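Local structure of DPSA (Streptomyces coelicolor, 4CY9) at residues A[20-25]-A[74-80]. The protein probably oxidises and stores iron and binds DNA as a Dps-family ferritin that assembles into a shell of twelve subunits. Residues are numbered along the deposited sequence; the frame is centred on the assembly and turned at random.
Sequences LIGVLR and RIAALGG
Ile75 pushes its ethyl branch against helix 14-44, where CG1 meets CB of Leu24 at 3.5 Å, tighter than ordinary carbon contact. With CG1 anti to the carbonyl carbon (chi1 -75°) and the chain then extended, CD1 runs on to the backbone itself, 3.7 Å from N of Arg25. That amide is already bonded to O of Ile21 in the preceding turn, so the methyl covers a satisfied polar group. The other branch of Ile75, CG2, lies 4.1 Å from CG2 of Ile21. An alanine in place of Ile75 would probably open a gap beside Leu24 and uncover the backbone around Arg25. Helices 14-44 and 50-77 are the first two long helices of the ferritin-like four-helix bundle, and here the early turns of the one pack on the last turn of the other. There Gly79, with positive phi (101°), turns the chain in a Schellman motif, and the last turn is bonded back through Gly79 N to Ala76 O and Gly80 N to Ile75 O. Ile21 lies against this turn: its CD1 sits 3.6 Å from O of Leu78, which Thr8 binds, while its CG1 packs on CB of Leu78, the two side chains lying alongside but running opposite ways. On the side facing helix 135-158, CD1 of Leu78 rests against both CD1 of Leu24 (3.7 Å) and CD2 of Leu20, set nearly perpendicular to both leucine side chains. Arg74 lends only its aliphatic CG, 4.0 Å from CD1 of Leu24; its guanidinium turns elsewhere, to Asp134 and to Glu149 of a neighbouring subunit.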
# COMPACT_ATOMS: atom_id res chain seq x y z
N LEU A 20 -24.14 18.95 -28.77
CA LEU A 20 -23.53 17.82 -27.88
C LEU A 20 -23.53 18.29 -26.41
O LEU A 20 -23.81 17.45 -25.54
CB LEU A 20 -22.10 17.52 -28.44
CG LEU A 20 -21.49 16.29 -27.69
CD1 LEU A 20 -22.42 15.03 -27.72
CD2 LEU A 20 -20.19 15.98 -28.44
N ILE A 21 -23.18 19.56 -26.16
CA ILE A 21 -23.25 20.08 -24.77
C ILE A 21 -24.66 19.88 -24.22
O ILE A 21 -24.87 19.51 -23.07
CB ILE A 21 -22.81 21.57 -24.76
CG1 ILE A 21 -21.29 21.66 -24.98
CG2 ILE A 21 -23.28 22.26 -23.39
CD1 ILE A 21 -20.87 23.07 -25.46
N GLY A 22 -25.71 20.22 -25.02
CA GLY A 22 -27.10 20.02 -24.52
C GLY A 22 -27.40 18.55 -24.20
O GLY A 22 -28.07 18.29 -23.18
N VAL A 23 -26.94 17.63 -25.05
CA VAL A 23 -27.14 16.18 -24.79
C VAL A 23 -26.43 15.83 -23.45
O VAL A 23 -27.03 15.16 -22.59
CB VAL A 23 -26.52 15.34 -25.93
CG1 VAL A 23 -26.43 13.83 -25.63
CG2 VAL A 23 -27.45 15.61 -27.14
N LEU A 24 -25.19 16.31 -23.36
CA LEU A 24 -24.42 15.85 -22.13
C LEU A 24 -24.95 16.57 -20.87
O LEU A 24 -24.91 15.92 -19.76
CB LEU A 24 -22.96 16.26 -22.28
CG LEU A 24 -22.22 15.46 -23.42
CD1 LEU A 24 -20.77 15.98 -23.45
CD2 LEU A 24 -22.13 13.95 -23.07
N ARG A 25 -25.47 17.80 -20.97
CA ARG A 25 -26.01 18.49 -19.78
C ARG A 25 -27.14 17.67 -19.17
O ARG A 25 -27.25 17.52 -17.92
CB ARG A 25 -26.57 19.87 -20.31
CG ARG A 25 -27.07 20.76 -19.18
CD ARG A 25 -27.63 22.05 -19.86
NE ARG A 25 -28.27 22.89 -18.85
CZ ARG A 25 -27.69 23.98 -18.39
NH1 ARG A 25 -26.45 24.36 -18.81
NH2 ARG A 25 -28.34 24.70 -17.42
N ARG A 74 -16.18 16.87 -19.70
CA ARG A 74 -16.22 16.82 -21.20
C ARG A 74 -17.10 17.98 -21.69
O ARG A 74 -16.76 18.66 -22.70
CB ARG A 74 -16.87 15.47 -21.64
CG ARG A 74 -16.85 15.37 -23.20
CD ARG A 74 -15.33 15.35 -23.65
NE ARG A 74 -15.28 15.16 -25.14
CZ ARG A 74 -14.11 15.27 -25.81
NH1 ARG A 74 -12.99 15.58 -25.12
NH2 ARG A 74 -14.13 15.14 -27.15
N ILE A 75 -18.16 18.28 -20.97
CA ILE A 75 -18.94 19.53 -21.29
C ILE A 75 -18.03 20.74 -21.26
O ILE A 75 -18.05 21.61 -22.16
CB ILE A 75 -20.05 19.73 -20.25
CG1 ILE A 75 -21.22 18.70 -20.55
CG2 ILE A 75 -20.64 21.16 -20.41
CD1 ILE A 75 -22.26 18.56 -19.37
N ALA A 76 -17.19 20.84 -20.20
CA ALA A 76 -16.35 22.03 -20.09
C ALA A 76 -15.30 22.07 -21.21
O ALA A 76 -15.09 23.15 -21.85
CB ALA A 76 -15.62 21.96 -18.68
N ALA A 77 -14.72 20.91 -21.60
CA ALA A 77 -13.73 20.87 -22.70
C ALA A 77 -14.43 21.27 -24.03
O ALA A 77 -13.81 21.91 -24.87
CB ALA A 77 -13.14 19.47 -22.80
N LEU A 78 -15.71 20.88 -24.14
CA LEU A 78 -16.47 21.26 -25.39
C LEU A 78 -16.87 22.72 -25.35
O LEU A 78 -17.39 23.20 -26.44
CB LEU A 78 -17.78 20.39 -25.52
CG LEU A 78 -17.40 18.96 -25.89
CD1 LEU A 78 -18.59 18.02 -25.62
CD2 LEU A 78 -17.00 18.81 -27.40
N GLY A 79 -16.62 23.47 -24.31
CA GLY A 79 -16.88 24.92 -24.23
C GLY A 79 -18.10 25.31 -23.50
O GLY A 79 -18.44 26.51 -23.44
N GLY A 80 -18.75 24.38 -22.78
CA GLY A 80 -20.04 24.61 -22.10
C GLY A 80 -19.93 24.69 -20.54
O GLY A 80 -18.78 24.57 -19.98